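Local coordinates for protein arylmalonate decarboxylase (PDB 3IXL) that catalyses the enantioselective decarboxylation of 2-aryl-2-methylmalonates to 2-arylpropionates, releasing carbon dioxide, at residues A107-N110 / G111-L115; G41-P45 / E46-A50. The protein carries 2 engineered substitutions. All coordinates share one frame; numbering follows the deposited sequence.

How the contacts relate
After strand 33-37 of the 4-stranded parallel sheet that also holds strand 8-13, contact 2 (41-45 with 46-50) turns the loop into helix 45-51. About fifty residues later, strand 101-103 of the same sheet runs into helix 104-114, whose last two turns make up contact 1 (107-110 with 111-115). Each contact is between adjoining segments and closes no long loop; they lie in series, neither nesting nor crossing. They sit on opposite sides of the chain's centre, about 25 Å apart between centres and about 13 Å between nearest atoms. Contact 2 places Val43 beside the bound 2-phenylacetic acid; residues of contact 1 pack on helices 128-140 and 211-222.

Contact 1 (A107-N110 / G111-L115)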
loop_
_atom_site.group_PDB
_atom_site.type_symbol
_atom_site.label_atom_id
_atom_site.label_comp_id
_atom_site.label_asym_id
_atom_site.label_seq_id
_atom_site.Cartn_x
_atom_site.Cartn_y
_atom_site.Cartn_z
ATOM N N ALA A 107 1.678 2.050 5.954
ATOM C CA ALA A 107 1.929 3.112 4.982
ATOM C C ALA A 107 0.672 3.907 4.664
ATOM O O ALA A 107 0.709 5.135 4.621
ATOM C CB ALA A 107 2.513 2.523 3.696
ATOM N N VAL A 108 -0.444 3.223 4.425
ATOM C CA VAL A 108 -1.642 3.971 4.048
ATOM C C VAL A 108 -2.232 4.701 5.253
ATOM O O VAL A 108 -2.750 5.812 5.100
ATOM C CB VAL A 108 -2.709 3.129 3.289
ATOM C CG1 VAL A 108 -2.133 2.537 2.002
ATOM C CG2 VAL A 108 -3.274 2.049 4.153
ATOM N N LEU A 109 -2.119 4.125 6.451
ATOM C CA LEU A 109 -2.546 4.855 7.657
ATOM C C LEU A 109 -1.717 6.121 7.812
ATOM O O LEU A 109 -2.252 7.197 8.070
ATOM C CB LEU A 109 -2.350 4.010 8.910
ATOM C CG LEU A 109 -3.215 2.784 9.147
ATOM C CD1 LEU A 109 -2.739 2.113 10.419
ATOM C CD2 LEU A 109 -4.683 3.190 9.264
ATOM N N ASN A 110 -0.405 5.991 7.646
ATOM C CA ASN A 110 0.467 7.151 7.759
ATOM C C ASN A 110 0.145 8.199 6.699
ATOM O O ASN A 110 0.130 9.394 6.989
ATOM C CB ASN A 110 1.937 6.741 7.671
ATOM C CG ASN A 110 2.426 6.060 8.940
ATOM O OD1 ASN A 110 1.800 6.151 10.007
ATOM N ND2 ASN A 110 3.531 5.343 8.822
ATOM N N GLY A 111 -0.128 7.758 5.474
ATOM C CA GLY A 111 -0.439 8.685 4.390
ATOM C C GLY A 111 -1.750 9.410 4.624
ATOM O O GLY A 111 -1.838 10.614 4.416
ATOM N N LEU A 112 -2.770 8.670 5.045
ATOM C CA LEU A 112 -4.064 9.282 5.340
ATOM C C LEU A 112 -3.943 10.334 6.435
ATOM O O LEU A 112 -4.479 11.439 6.305
ATOM C CB LEU A 112 -5.104 8.219 5.716
ATOM C CG LEU A 112 -5.530 7.316 4.547
ATOM C CD1 LEU A 112 -6.229 6.059 5.057
ATOM C CD2 LEU A 112 -6.429 8.069 3.559
ATOM N N ARG A 113 -3.219 10.007 7.496
ATOM C CA ARG A 113 -3.001 10.971 8.581
ATOM C C ARG A 113 -2.203 12.192 8.125
ATOM O O ARG A 113 -2.548 13.326 8.464
ATOM C CB ARG A 113 -2.357 10.295 9.780
ATOM C CG ARG A 113 -3.348 9.379 10.499
ATOM C CD ARG A 113 -2.656 8.428 11.441
ATOM N NE ARG A 113 -3.584 7.437 11.980
ATOM C CZ ARG A 113 -3.212 6.272 12.506
ATOM N NH1 ARG A 113 -1.926 5.943 12.554
ATOM N NH2 ARG A 113 -4.128 5.430 12.973
ATOM N N ALA A 114 -1.168 11.963 7.327
ATOM C CA ALA A 114 -0.362 13.057 6.779
ATOM C C ALA A 114 -1.206 14.055 5.986
ATOM O O ALA A 114 -0.886 15.248 5.925
ATOM C CB ALA A 114 0.751 12.497 5.886
ATOM N N LEU A 115 -2.265 13.558 5.351
ATOM C CA LEU A 115 -3.120 14.386 4.505
ATOM C C LEU A 115 -4.391 14.848 5.222
ATOM O O LEU A 115 -5.271 15.444 4.592
ATOM C CB LEU A 115 -3.457 13.657 3.199
ATOM C CG LEU A 115 -2.247 13.491 2.279
ATOM C CD1 LEU A 115 -2.463 12.380 1.279
ATOM C CD2 LEU A 115 -1.939 14.821 1.572
HETATM O O HOH W 1 0.333 7.528 11.799
#
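Arg113 lies back along the helix over Leu109, one turn earlier. Its CG stands anti to the carbonyl carbon (chi1 -72°), which directs the chain toward that preceding turn. CB, CG and CD then pass Leu109 O in succession, CG at 3.4 Å, while the same oxygen accepts the backbone bond from Arg113 N. From CG to NE the chain is extended, and this carries the guanidinium to Leu109 CB, which lies over one face, off toward the rim, with NH1 4.1 Å from it. Arginine suits the place: its methylenes follow the helix surface while its charged tip reaches polar partners. NH1 donates to a water in the guanidinium plane at 2.9 Å, and that water donates to Asn110 OD1 at 2.7 Å. NH2 forms a salt bridge with Glu141, and Asn110 ND2 bonds Asp218 on helix 211-222, so both water-linked side chains have further partners. On the buried side Leu112 CG rests 3.2 Å from Val108 O, and both side chains pack on Val209. Four successive N-H (i+4) to C=O (i) bonds, Gly111 to Ala107 through Ala114 to Asn110, mark the regular C-terminal end of alpha-helix 104-114, which Leu115 leaves.

Contact 2 (G41-P45 / E46-A50); sequences GSVTP and EGYDA. With SO4 (sulfate ion), chain B.
Thr44 caps the helix that starts after it: its OG1 accepts from Gly47 N at 3.1 Å and donates to Ser42 OG at 2.7 Å. With chi1 at 61°, OG1 sits between the backbone N and the carbonyl carbon, turned toward the first helical turn. A hydroxyl suits this position because it can accept from the helix N-H and still donate a hydrogen bond of its own. Ser42 OG in turn donates to O2 of a sulfate ion, probably from the crystallisation liquor, at 3.0 Å. Thr44 O takes Tyr48 N at 2.8 Å, and Pro45 O takes Asp49 N. Proline suits the first turn, where a backbone N-H would have no acceptor one turn earlier in the helix. A water links Gly41 N to Gly47 O.

Outward, the Tyr48 ring folds back over the loop, with Thr44 O 3.1 Å above the centre of one face. Val43 CG1 lies 3.2 Å from Tyr48 OH and packs against CZ, and Pro45 CD touches Tyr48 CE2. Tyr48 OH bonds Ser76, which Val43, centre of an inverse gamma turn, also touches. The whole is a threonine N-cap on helix 45-51, whose loop borders the pocket that holds 2-phenylacetic acid.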
loop_
_atom_site.group_PDB
_atom_site.type_symbol
_atom_site.label_atom_id
_atom_site.label_comp_id
_atom_site.label_asym_id
_atom_site.label_seq_id
_atom_site.Cartn_x
_atom_site.Cartn_y
_atom_site.Cartn_z
ATOM N N GLY A 41 -1.026 -16.735 -4.080
ATOM C CA GLY A 41 -1.841 -17.378 -5.112
ATOM C C GLY A 41 -3.116 -16.653 -5.514
ATOM O O GLY A 41 -3.572 -16.769 -6.653
ATOM N N SER A 42 -3.708 -15.934 -4.568
ATOM C CA SER A 42 -4.901 -15.139 -4.806
ATOM C C SER A 42 -4.986 -14.086 -3.715
ATOM O O SER A 42 -4.481 -14.285 -2.600
ATOM C CB SER A 42 -6.152 -16.015 -4.783
ATOM O OG SER A 42 -6.352 -16.552 -3.490
ATOM N N VAL A 43 -5.640 -12.977 -4.037
ATOM C CA VAL A 43 -5.813 -11.883 -3.093
ATOM C C VAL A 43 -7.088 -12.184 -2.297
ATOM O O VAL A 43 -8.128 -11.565 -2.480
ATOM C CB VAL A 43 -5.821 -10.507 -3.823
ATOM C CG1 VAL A 43 -5.844 -9.366 -2.827
ATOM C CG2 VAL A 43 -4.600 -10.389 -4.763
ATOM N N THR A 44 -6.982 -13.192 -1.432
ATOM C CA THR A 44 -8.073 -13.657 -0.586
ATOM C C THR A 44 -7.437 -14.131 0.721
ATOM O O THR A 44 -6.266 -14.512 0.721
ATOM C CB THR A 44 -8.813 -14.884 -1.192
ATOM O OG1 THR A 44 -7.902 -15.972 -1.334
ATOM C CG2 THR A 44 -9.453 -14.582 -2.544
ATOM N N PRO A 45 -8.212 -14.142 1.828
ATOM C CA PRO A 45 -7.729 -14.730 3.087
ATOM C C PRO A 45 -7.133 -16.135 2.953
ATOM O O PRO A 45 -6.089 -16.411 3.547
ATOM C CB PRO A 45 -8.980 -14.714 3.972
ATOM C CG PRO A 45 -9.722 -13.497 3.483
ATOM C CD PRO A 45 -9.543 -13.523 1.995
ATOM N N GLU A 46 -7.762 -17.001 2.163
ATOM C CA GLU A 46 -7.203 -18.333 1.912
ATOM C C GLU A 46 -5.818 -18.224 1.279
ATOM O O GLU A 46 -4.894 -18.967 1.644
ATOM C CB GLU A 46 -8.149 -19.175 1.048
ATOM C CG GLU A 46 -9.600 -19.173 1.534
ATOM C CD GLU A 46 -10.458 -18.105 0.852
ATOM O OE1 GLU A 46 -10.598 -16.980 1.398
ATOM O OE2 GLU A 46 -10.992 -18.403 -0.242
ATOM N N GLY A 47 -5.660 -17.286 0.347
ATOM C CA GLY A 47 -4.358 -17.036 -0.256
ATOM C C GLY A 47 -3.358 -16.505 0.759
ATOM O O GLY A 47 -2.216 -16.969 0.819
ATOM N N TYR A 48 -3.783 -15.536 1.566
ATOM C CA TYR A 48 -2.887 -14.960 2.570
ATOM C C TYR A 48 -2.385 -16.022 3.538
ATOM O O TYR A 48 -1.200 -16.048 3.873
ATOM C CB TYR A 48 -3.558 -13.835 3.368
ATOM C CG TYR A 48 -4.273 -12.794 2.536
ATOM C CD1 TYR A 48 -3.746 -12.341 1.323
ATOM C CD2 TYR A 48 -5.482 -12.261 2.976
ATOM C CE1 TYR A 48 -4.435 -11.388 0.559
ATOM C CE2 TYR A 48 -6.176 -11.329 2.227
ATOM C CZ TYR A 48 -5.651 -10.900 1.018
ATOM O OH TYR A 48 -6.359 -9.974 0.287
ATOM N N ASP A 49 -3.288 -16.898 3.981
ATOM C CA ASP A 49 -2.925 -17.907 4.968
ATOM C C ASP A 49 -1.788 -18.801 4.462
ATOM O O ASP A 49 -0.985 -19.291 5.262
ATOM C CB ASP A 49 -4.144 -18.755 5.328
ATOM C CG ASP A 49 -5.101 -18.052 6.280
ATOM O OD1 ASP A 49 -4.793 -16.957 6.808
ATOM O OD2 ASP A 49 -6.188 -18.626 6.508
ATOM N N ALA A 50 -1.713 -18.995 3.146
ATOM C CA ALA A 50 -0.702 -19.881 2.558
ATOM C C ALA A 50 0.711 -19.288 2.490
ATOM O O ALA A 50 1.681 -20.024 2.300
ATOM C CB ALA A 50 -1.135 -20.363 1.184
HETATM S S SO4 B . -7.197 -20.117 -5.545
HETATM O O1 SO4 B . -7.103 -19.335 -6.779
HETATM O O2 SO4 B . -6.580 -19.363 -4.456
HETATM O O3 SO4 B . -8.602 -20.362 -5.222
HETATM O O4 SO4 B . -6.513 -21.397 -5.725
HETATM O O HOH W 2 -1.266 -18.116 -1.582
#